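PDB 4K2I: NTD biosynthesis operon protein NtdA, which catalyses the reversible pyridoxal phosphate-dependent transfer of an amino group from glutamate to 3-dehydro-glucose 6-phosphate, forming kanosamine 6-phosphate for antibiotic biosynthesis. Local coordinates for residues 62-67 / 423-428; 145-150 / 166-171; 196-201 / 222-227. All coordinates share one frame; numbering follows the deposited sequence.

Contact 1: 62-67 / 423-428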
loop_
_atom_site.group_PDB
_atom_site.type_symbol
_atom_site.label_atom_id
_atom_site.label_comp_id
_atom_site.label_asym_id
_atom_site.label_seq_id
_atom_site.Cartn_x
_atom_site.Cartn_y
_atom_site.Cartn_z
ATOM N N LYS B 62 35.142 -9.899 20.406
ATOM C CA LYS B 62 36.186 -10.093 19.405
ATOM C C LYS B 62 36.520 -11.585 19.211
ATOM O O LYS B 62 36.892 -12.015 18.123
ATOM C CB LYS B 62 37.435 -9.288 19.799
ATOM C CG LYS B 62 38.745 -9.935 19.405
ATOM C CD LYS B 62 39.892 -9.517 20.318
ATOM C CE LYS B 62 40.421 -8.140 19.959
ATOM N NZ LYS B 62 41.608 -7.799 20.786
ATOM N N ASN B 63 36.356 -12.375 20.266
ATOM C CA ASN B 63 36.724 -13.795 20.218
ATOM C C ASN B 63 35.625 -14.747 19.736
ATOM O O ASN B 63 35.800 -15.964 19.769
ATOM C CB ASN B 63 37.223 -14.266 21.587
ATOM C CG ASN B 63 36.200 -14.028 22.691
ATOM O OD1 ASN B 63 35.549 -12.975 22.742
ATOM N ND2 ASN B 63 36.060 -15.000 23.589
ATOM N N ARG B 64 34.487 -14.206 19.314
ATOM C CA ARG B 64 33.427 -15.055 18.772
ATOM C C ARG B 64 33.766 -15.415 17.319
ATOM O O ARG B 64 33.942 -14.534 16.474
ATOM C CB ARG B 64 32.064 -14.362 18.874
ATOM C CG ARG B 64 30.890 -15.201 18.426
ATOM C CD ARG B 64 29.561 -14.474 18.620
ATOM N NE ARG B 64 29.389 -13.328 17.728
ATOM C CZ ARG B 64 28.809 -13.375 16.528
ATOM N NH1 ARG B 64 28.345 -14.526 16.045
ATOM N NH2 ARG B 64 28.694 -12.262 15.801
ATOM N N GLU B 65 33.876 -16.709 17.035
ATOM C CA GLU B 65 34.293 -17.140 15.715
ATOM C C GLU B 65 33.244 -16.789 14.673
ATOM O O GLU B 65 32.053 -16.975 14.884
ATOM C CB GLU B 65 34.596 -18.639 15.675
ATOM C CG GLU B 65 35.323 -19.035 14.395
ATOM C CD GLU B 65 35.553 -20.537 14.262
ATOM O OE1 GLU B 65 36.620 -20.905 13.726
ATOM O OE2 GLU B 65 34.671 -21.339 14.670
ATOM N N ILE B 66 33.698 -16.257 13.553
ATOM C CA ILE B 66 32.783 -15.911 12.483
ATOM C C ILE B 66 33.189 -16.562 11.180
ATOM O O ILE B 66 34.293 -16.342 10.686
ATOM C CB ILE B 66 32.689 -14.403 12.337
ATOM C CG1 ILE B 66 31.935 -13.863 13.547
ATOM C CG2 ILE B 66 31.971 -14.006 11.039
ATOM C CD1 ILE B 66 32.046 -12.455 13.654
ATOM N N SER B 67 32.288 -17.373 10.635
ATOM C CA SER B 67 32.547 -18.082 9.380
ATOM C C SER B 67 31.766 -17.515 8.185
ATOM O O SER B 67 32.188 -17.666 7.041
ATOM C CB SER B 67 32.226 -19.560 9.552
ATOM O OG SER B 67 30.850 -19.728 9.822
ATOM N N LEU B 423 30.511 -5.803 15.645
ATOM C CA LEU B 423 31.865 -5.346 15.380
ATOM C C LEU B 423 32.774 -6.515 15.018
ATOM O O LEU B 423 33.685 -6.356 14.228
ATOM C CB LEU B 423 32.430 -4.563 16.570
ATOM C CG LEU B 423 31.623 -3.334 16.975
ATOM C CD1 LEU B 423 32.386 -2.495 17.989
ATOM C CD2 LEU B 423 31.265 -2.484 15.764
ATOM N N GLU B 424 32.532 -7.696 15.584
ATOM C CA GLU B 424 33.350 -8.851 15.204
ATOM C C GLU B 424 33.067 -9.352 13.769
ATOM O O GLU B 424 33.966 -9.861 13.096
ATOM C CB GLU B 424 33.292 -9.985 16.242
ATOM C CG GLU B 424 31.930 -10.616 16.474
ATOM C CD GLU B 424 31.088 -9.886 17.497
ATOM O OE1 GLU B 424 31.442 -8.743 17.886
ATOM O OE2 GLU B 424 30.067 -10.466 17.916
ATOM N N GLU B 425 31.831 -9.218 13.291
ATOM C CA GLU B 425 31.579 -9.468 11.865
ATOM C C GLU B 425 32.321 -8.441 11.020
ATOM O O GLU B 425 32.932 -8.774 10.001
ATOM C CB GLU B 425 30.094 -9.397 11.535
ATOM C CG GLU B 425 29.283 -10.598 11.964
ATOM C CD GLU B 425 27.794 -10.289 11.964
ATOM O OE1 GLU B 425 27.359 -9.490 12.826
ATOM O OE2 GLU B 425 27.069 -10.826 11.097
ATOM N N GLN B 426 32.269 -7.186 11.455
ATOM C CA GLN B 426 32.942 -6.135 10.725
ATOM C C GLN B 426 34.447 -6.389 10.633
ATOM O O GLN B 426 35.045 -6.157 9.580
ATOM C CB GLN B 426 32.659 -4.763 11.342
ATOM C CG GLN B 426 33.200 -3.624 10.496
ATOM C CD GLN B 426 32.928 -2.276 11.116
ATOM O OE1 GLN B 426 33.170 -2.075 12.310
ATOM N NE2 GLN B 426 32.403 -1.345 10.315
ATOM N N ASP B 427 35.054 -6.856 11.727
ATOM C CA ASP B 427 36.469 -7.239 11.702
ATOM C C ASP B 427 36.745 -8.206 10.555
ATOM O O ASP B 427 37.671 -8.000 9.756
ATOM C CB ASP B 427 36.908 -7.871 13.028
ATOM C CG ASP B 427 36.897 -6.880 14.180
ATOM O OD1 ASP B 427 36.867 -5.656 13.927
ATOM O OD2 ASP B 427 36.929 -7.324 15.342
ATOM N N ARG B 428 35.917 -9.245 10.474
ATOM C CA ARG B 428 36.024 -10.250 9.426
ATOM C C ARG B 428 35.935 -9.627 8.029
ATOM O O ARG B 428 36.753 -9.925 7.149
ATOM C CB ARG B 428 34.937 -11.313 9.617
ATOM C CG ARG B 428 34.888 -12.370 8.534
ATOM C CD ARG B 428 35.872 -13.476 8.821
ATOM N NE ARG B 428 35.714 -14.655 7.964
ATOM C CZ ARG B 428 36.457 -15.754 8.102
ATOM N NH1 ARG B 428 37.377 -15.800 9.055
ATOM N NH2 ARG B 428 36.290 -16.799 7.302
HETATM O O HOH W 1 37.403 -10.108 15.736
#
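Arg64 grips the carboxylate of Glu424 side-on in a salt bridge, with two of its nitrogens, NE and NH2, on the same oxygen. Arg64 NE meets Glu424 OE2 at 2.9 Å, and Arg64 NH2 meets the same oxygen at 3.1 Å, each with the oxygen in the guanidinium plane. The carboxylate stands nearly upright to that plane (76°) and offers NE the anti lone pair of OE2. With CG between its backbone N and carbonyl carbon and a bend at chi2 (-86°), Glu424 lies about at right angles to the Arg64 side chain. Its other oxygen, OE1, takes the backbone N-H of Gln61, so both ends of the carboxylate are fixed.

Beside this bridge Ile66 pushes CD1 against the first turn of the helix, 3.3 Å from Glu425 N and 3.4 Å from Glu424 CG. The carbonyl of Ile66 lies over the centre of one face of the Arg428 guanidinium, with O 3.4 Å from CZ; Arg428 NE is hydrogen-bonded to Phe373 O. A water spans Lys62 O and Asp427 OD2.

Further out, Glu425 OE1 bonds to Thr422 OG1 and forms a salt bridge with Arg76, while Asp427 OD1 pairs with Arg325. The contact thus joins the N-terminal region, in the loop between helices 53-57 and 80-93, to the last helix of the aminotransferase fold, 423-438, away from the cofactor; Leu423 and Gln426 pack on helix 312-329.

Contact 2: 145-150 / 166-171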
loop_
_atom_site.group_PDB
_atom_site.type_symbol
_atom_site.label_atom_id
_atom_site.label_comp_id
_atom_site.label_asym_id
_atom_site.label_seq_id
_atom_site.Cartn_x
_atom_site.Cartn_y
_atom_site.Cartn_z
ATOM N N GLU B 145 9.474 17.394 -18.528
ATOM C CA GLU B 145 10.770 16.784 -18.259
ATOM C C GLU B 145 11.223 16.938 -16.792
ATOM O O GLU B 145 11.044 17.988 -16.160
ATOM C CB GLU B 145 11.830 17.297 -19.252
ATOM C CG GLU B 145 11.578 16.821 -20.691
ATOM C CD GLU B 145 12.504 17.452 -21.737
ATOM O OE1 GLU B 145 13.361 18.294 -21.390
ATOM O OE2 GLU B 145 12.363 17.097 -22.927
ATOM N N VAL B 146 11.795 15.862 -16.270
ATOM C CA VAL B 146 12.296 15.797 -14.905
ATOM C C VAL B 146 13.760 15.410 -14.940
ATOM O O VAL B 146 14.100 14.300 -15.353
ATOM C CB VAL B 146 11.565 14.701 -14.126
ATOM C CG1 VAL B 146 12.164 14.539 -12.717
ATOM C CG2 VAL B 146 10.082 15.001 -14.079
ATOM N N ILE B 147 14.628 16.320 -14.520
ATOM C CA ILE B 147 16.056 16.054 -14.507
ATOM C C ILE B 147 16.414 15.231 -13.261
ATOM O O ILE B 147 16.010 15.568 -12.151
ATOM C CB ILE B 147 16.879 17.389 -14.566
ATOM C CG1 ILE B 147 16.801 17.998 -15.973
ATOM C CG2 ILE B 147 18.330 17.139 -14.201
ATOM C CD1 ILE B 147 17.341 19.440 -16.098
ATOM N N MET B 148 17.164 14.154 -13.447
ATOM C CA MET B 148 17.435 13.209 -12.360
ATOM C C MET B 148 18.692 12.381 -12.670
ATOM O O MET B 148 19.163 12.384 -13.805
ATOM C CB MET B 148 16.212 12.295 -12.148
ATOM C CG MET B 148 15.800 11.485 -13.375
ATOM S SD MET B 148 14.343 10.451 -13.108
ATOM C CE MET B 148 14.968 9.247 -11.945
ATOM N N PRO B 149 19.255 11.685 -11.661
ATOM C CA PRO B 149 20.385 10.809 -11.967
ATOM C C PRO B 149 19.904 9.441 -12.491
ATOM O O PRO B 149 18.718 9.101 -12.363
ATOM C CB PRO B 149 21.063 10.647 -10.609
ATOM C CG PRO B 149 19.920 10.669 -9.645
ATOM C CD PRO B 149 18.915 11.655 -10.225
ATOM N N ALA B 150 20.812 8.665 -13.077
ATOM C CA ALA B 150 20.435 7.367 -13.637
ATOM C C ALA B 150 20.846 6.187 -12.752
ATOM O O ALA B 150 20.615 5.024 -13.107
ATOM C CB ALA B 150 21.006 7.205 -15.073
ATOM N N VAL B 166 8.736 12.705 -18.171
ATOM C CA VAL B 166 9.861 12.275 -18.994
ATOM C C VAL B 166 11.172 12.484 -18.245
ATOM O O VAL B 166 11.591 13.616 -18.030
ATOM C CB VAL B 166 9.953 13.065 -20.322
ATOM C CG1 VAL B 166 11.205 12.631 -21.146
ATOM C CG2 VAL B 166 8.671 12.898 -21.150
ATOM N N PRO B 167 11.825 11.384 -17.845
ATOM C CA PRO B 167 13.146 11.435 -17.208
ATOM C C PRO B 167 14.206 11.979 -18.155
ATOM O O PRO B 167 14.293 11.566 -19.307
ATOM C CB PRO B 167 13.447 9.959 -16.901
ATOM C CG PRO B 167 12.094 9.308 -16.828
ATOM C CD PRO B 167 11.288 10.014 -17.896
ATOM N N ILE B 168 15.005 12.911 -17.664
ATOM C CA ILE B 168 16.139 13.419 -18.415
ATOM C C ILE B 168 17.352 13.156 -17.532
ATOM O O ILE B 168 17.504 13.782 -16.497
ATOM C CB ILE B 168 15.966 14.927 -18.721
ATOM C CG1 ILE B 168 14.785 15.138 -19.682
ATOM C CG2 ILE B 168 17.245 15.529 -19.301
ATOM C CD1 ILE B 168 14.996 14.563 -21.080
ATOM N N TYR B 169 18.184 12.192 -17.921
ATOM C CA TYR B 169 19.297 11.767 -17.081
ATOM C C TYR B 169 20.516 12.667 -17.223
ATOM O O TYR B 169 20.849 13.128 -18.320
ATOM C CB TYR B 169 19.655 10.290 -17.337
ATOM C CG TYR B 169 18.474 9.388 -17.076
ATOM C CD1 TYR B 169 18.038 9.136 -15.771
ATOM C CD2 TYR B 169 17.756 8.839 -18.124
ATOM C CE1 TYR B 169 16.927 8.346 -15.526
ATOM C CE2 TYR B 169 16.650 8.038 -17.888
ATOM C CZ TYR B 169 16.245 7.796 -16.588
ATOM O OH TYR B 169 15.150 7.002 -16.364
ATOM N N VAL B 170 21.175 12.892 -16.090
ATOM C CA VAL B 170 22.328 13.767 -15.988
ATOM C C VAL B 170 23.374 13.086 -15.089
ATOM O O VAL B 170 23.015 12.360 -14.167
ATOM C CB VAL B 170 21.870 15.150 -15.455
ATOM C CG1 VAL B 170 22.875 15.781 -14.508
ATOM C CG2 VAL B 170 21.542 16.064 -16.609
ATOM N N ASP B 171 24.656 13.298 -15.386
ATOM C CA ASP B 171 25.765 12.638 -14.693
ATOM C C ASP B 171 25.849 12.975 -13.199
ATOM O O ASP B 171 25.407 14.046 -12.751
ATOM C CB ASP B 171 27.094 13.030 -15.344
ATOM C CG ASP B 171 27.974 11.832 -15.663
ATOM O OD1 ASP B 171 27.669 10.698 -15.218
ATOM O OD2 ASP B 171 28.989 12.034 -16.365
HETATM O O HOH W 2 23.389 9.710 -13.533
#
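Strands 145-148 and 166-169 pair in parallel as the two strands of a beta-alpha-beta unit whose crossover is helix 154-162. Within the chain, 166-169 is an outermost strand of the large mixed sheet of this PLP-dependent aminotransferase.

Backbone hydrogen bonds form the usual parallel ladder: Val146 donates to Val166 O and accepts from Ile168, Met148 donates to Ile168 O, and Val170 donates to Met148 O. Beyond the last rung a water bridges Ala150 N and Val170 O.

Apolar packing differs between the two faces. On the face of Glu145, Ile147, Val166 and Ile168, the aliphatic part of Glu145 runs beside Val166 and crosses Ile168 at a slant, with Glu145 CB 3.7 Å from Ile168 CG1, while its OE1 is held by Thr189. The opposite face, bearing Val146, Met148, Pro167 and Tyr169, is covered by helix 154-162.

There Met148 makes a Met-aromatic contact, its SD 5.1 Å from the Tyr169 ring centroid and oblique to it. Met148 CG sits between the backbone N and the carbonyl carbon (chi1 59°), which sets its chain alongside the tyrosine, and SD reaches Pro167 CB at 3.9 Å. At the ring's edge, in its plane, Pro149 O approaches Tyr169 CD1 to 3.5 Å.

Contact 3: 196-201 / 222-227; sequences LPVHLY and IEDACQ. With PMP (4'-deoxy-4'-aminopyridoxal-5'-phosphate), chain M; EDO (1,2-ethanediol), chain P.
The imidazole of His199 meets Glu223 edge-on: NE2 donates to OE2 at 2.6 Å, with the oxygen close to the ring plane, whereas the nitrogen lies above the carboxylate plane, the two planes being 80° apart. Ala225 CB also lies at the edge of the ring, beside CD2. The other ring nitrogen, ND1, bonds to Ser205 OG, and Glu223 OE1 is held by Thr241 OG1, which together fix the rotation of both groups. One face of the Tyr201 ring is covered by Leu200 CG, and Tyr201 OH is hydrogen-bonded to Tyr380 O and to an ethanediol molecule.

The amide of Gln227 works at both ends. Gln227 OE1 accepts from Tyr201 N at 2.8 Å, nearly along the C=O axis, and this leaves Gln227 NE2 turned to the cofactor, where it donates to O3 of the pyridoxamine phosphate at 2.7 Å. Asp224 OD2 approaches the pyridine N1 to 2.7 Å and is also bonded to Thr156 OG1. Placing a carboxylate against the ring nitrogen is characteristic of fold-type I aminotransferases, in which it probably favours the protonated pyridine. Asp224 OD1 accepts from Cys226 N in an Asx turn, which is consistent with a fixed orientation of that carboxylate. Val198 CG2 packs on Asp224 CB at 3.9 Å.

The main chains run alongside each other: Asp224 N bonds to Pro197 O, and His199 N to Asp224 O. A water joins His199 O, Asp224 O and Gln227 N. The contact continues the pairing of strands 192-195 and 220-224 past the end of the former, with helix 207-217 packed against Pro197, His199 and Glu223, and helix 154-162 against Leu196 and Val198.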
loop_
_atom_site.group_PDB
_atom_site.type_symbol
_atom_site.label_atom_id
_atom_site.label_comp_id
_atom_site.label_asym_id
_atom_site.label_seq_id
_atom_site.Cartn_x
_atom_site.Cartn_y
_atom_site.Cartn_z
ATOM N N LEU B 196 14.870 16.384 -9.768
ATOM C CA LEU B 196 14.582 15.357 -8.779
ATOM C C LEU B 196 15.893 14.721 -8.325
ATOM O O LEU B 196 16.320 13.708 -8.861
ATOM C CB LEU B 196 13.604 14.338 -9.369
ATOM C CG LEU B 196 13.349 12.952 -8.768
ATOM C CD1 LEU B 196 13.242 13.014 -7.274
ATOM C CD2 LEU B 196 12.096 12.321 -9.375
ATOM N N PRO B 197 16.561 15.350 -7.353
ATOM C CA PRO B 197 17.808 14.798 -6.823
ATOM C C PRO B 197 17.536 13.642 -5.872
ATOM O O PRO B 197 16.505 13.609 -5.209
ATOM C CB PRO B 197 18.410 15.979 -6.041
ATOM C CG PRO B 197 17.236 16.758 -5.612
ATOM C CD PRO B 197 16.219 16.640 -6.732
ATOM N N VAL B 198 18.486 12.721 -5.788
ATOM C CA VAL B 198 18.358 11.562 -4.921
ATOM C C VAL B 198 19.495 11.570 -3.921
ATOM O O VAL B 198 20.651 11.690 -4.307
ATOM C CB VAL B 198 18.471 10.258 -5.730
ATOM C CG1 VAL B 198 18.380 9.047 -4.791
ATOM C CG2 VAL B 198 17.399 10.223 -6.809
ATOM N N HIS B 199 19.173 11.427 -2.640
ATOM C CA HIS B 199 20.213 11.343 -1.624
ATOM C C HIS B 199 20.611 9.886 -1.482
ATOM O O HIS B 199 20.180 9.188 -0.561
ATOM C CB HIS B 199 19.740 11.962 -0.307
ATOM C CG HIS B 199 19.183 13.341 -0.480
ATOM N ND1 HIS B 199 19.762 14.271 -1.319
ATOM C CD2 HIS B 199 18.082 13.931 0.038
ATOM C CE1 HIS B 199 19.049 15.383 -1.301
ATOM N NE2 HIS B 199 18.027 15.205 -0.482
ATOM N N LEU B 200 21.432 9.444 -2.428
ATOM C CA LEU B 200 21.735 8.039 -2.625
ATOM C C LEU B 200 22.618 7.504 -1.517
ATOM O O LEU B 200 23.597 8.144 -1.133
ATOM C CB LEU B 200 22.405 7.833 -3.984
ATOM C CG LEU B 200 22.395 6.395 -4.521
ATOM C CD1 LEU B 200 20.958 5.885 -4.562
ATOM C CD2 LEU B 200 23.029 6.331 -5.913
ATOM N N TYR B 201 22.234 6.338 -0.998
ATOM C CA TYR B 201 22.961 5.638 0.071
ATOM C C TYR B 201 22.920 6.388 1.417
ATOM O O TYR B 201 23.598 6.000 2.373
ATOM C CB TYR B 201 24.416 5.353 -0.338
ATOM C CG TYR B 201 24.609 4.785 -1.748
ATOM C CD1 TYR B 201 23.734 3.834 -2.278
ATOM C CD2 TYR B 201 25.677 5.201 -2.541
ATOM C CE1 TYR B 201 23.917 3.316 -3.573
ATOM C CE2 TYR B 201 25.869 4.683 -3.827
ATOM C CZ TYR B 201 24.987 3.741 -4.325
ATOM O OH TYR B 201 25.180 3.252 -5.586
ATOM N N ILE B 222 11.728 18.464 -6.176
ATOM C CA ILE B 222 11.209 17.400 -5.327
ATOM C C ILE B 222 12.347 16.427 -5.088
ATOM O O ILE B 222 12.958 15.934 -6.032
ATOM C CB ILE B 222 9.997 16.708 -5.974
ATOM C CG1 ILE B 222 9.611 15.453 -5.195
ATOM C CG2 ILE B 222 10.283 16.384 -7.458
ATOM C CD1 ILE B 222 8.219 14.909 -5.540
ATOM N N GLU B 223 12.679 16.186 -3.828
ATOM C CA GLU B 223 13.836 15.351 -3.540
ATOM C C GLU B 223 13.440 13.950 -3.114
ATOM O O GLU B 223 12.465 13.748 -2.375
ATOM C CB GLU B 223 14.742 15.992 -2.492
ATOM C CG GLU B 223 14.070 16.183 -1.160
ATOM C CD GLU B 223 14.932 16.933 -0.173
ATOM O OE1 GLU B 223 14.358 17.397 0.831
ATOM O OE2 GLU B 223 16.170 17.041 -0.381
ATOM N N ASP B 224 14.189 12.979 -3.619
ATOM C CA ASP B 224 14.010 11.598 -3.219
ATOM C C ASP B 224 14.944 11.361 -2.043
ATOM O O ASP B 224 16.131 11.074 -2.226
ATOM C CB ASP B 224 14.335 10.652 -4.385
ATOM C CG ASP B 224 14.168 9.182 -4.021
ATOM O OD1 ASP B 224 14.012 8.866 -2.823
ATOM O OD2 ASP B 224 14.204 8.335 -4.939
ATOM N N ALA B 225 14.400 11.484 -0.836
ATOM C CA ALA B 225 15.163 11.247 0.386
ATOM C C ALA B 225 14.744 9.924 1.010
ATOM O O ALA B 225 14.820 9.744 2.228
ATOM C CB ALA B 225 14.934 12.383 1.373
ATOM N N CYS B 226 14.296 8.990 0.177
ATOM C CA CYS B 226 13.823 7.716 0.697
ATOM C C CYS B 226 14.869 6.955 1.517
ATOM O O CYS B 226 14.511 6.181 2.402
ATOM C CB CYS B 226 13.208 6.863 -0.412
ATOM S SG CYS B 226 11.656 7.615 -1.006
ATOM N N GLN B 227 16.152 7.204 1.262
ATOM C CA GLN B 227 17.209 6.574 2.056
ATOM C C GLN B 227 17.881 7.555 3.030
ATOM O O GLN B 227 18.896 7.234 3.630
ATOM C CB GLN B 227 18.279 5.956 1.142
ATOM C CG GLN B 227 17.712 4.949 0.141
ATOM C CD GLN B 227 18.773 4.328 -0.747
ATOM O OE1 GLN B 227 19.928 4.755 -0.764
ATOM N NE2 GLN B 227 18.383 3.306 -1.487
HETATM N N1 PMP M . 13.828 5.838 -3.862
HETATM C C2 PMP M . 14.921 5.168 -3.360
HETATM C C2A PMP M . 16.284 5.802 -3.520
HETATM C C3 PMP M . 14.716 3.924 -2.725
HETATM O O3 PMP M . 15.746 3.193 -2.201
HETATM C C4 PMP M . 13.442 3.389 -2.613
HETATM C C4A PMP M . 13.260 2.025 -1.918
HETATM N N4A PMP M . 14.425 1.134 -2.037
HETATM C C5 PMP M . 12.356 4.106 -3.144
HETATM C C6 PMP M . 12.568 5.321 -3.761
HETATM C C5A PMP M . 10.943 3.597 -3.066
HETATM O O4P PMP M . 10.513 3.519 -1.736
HETATM P P PMP M . 9.339 2.500 -1.331
HETATM O O1P PMP M . 8.279 2.540 -2.404
HETATM O O2P PMP M . 8.797 2.865 0.055
HETATM O O3P PMP M . 9.932 1.076 -1.361
HETATM C C1 EDO P . 26.253 2.399 -8.854
HETATM O O1 EDO P . 25.253 2.673 -9.838
HETATM C C2 EDO P . 26.852 3.710 -8.357
HETATM O O2 EDO P . 25.783 4.528 -7.860
HETATM O O HOH W 3 17.549 8.805 -0.603
#

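Overall arrangement
Contacts 2 and 3 are buried and reach the same mixed sheet; their centres lie about 13 Å apart. They join directly where Leu196 N meets Ile147 O at 2.8 Å, probably a hydrogen bond, and Val146 packs on Leu196. Helix 154-162 covers side chains of both. Contact 2, at the sheet's margin, relies on a backbone ladder and apolar faces, whereas contact 3, near the centre of the chain, adds buried polar side chains that address the cofactor. Contact 1 is only partly buried, about 33 Å from contact 3 between centres, and pairs charged side chains of an N-terminal loop with a C-terminal helix, away from the cofactor and substrate sites.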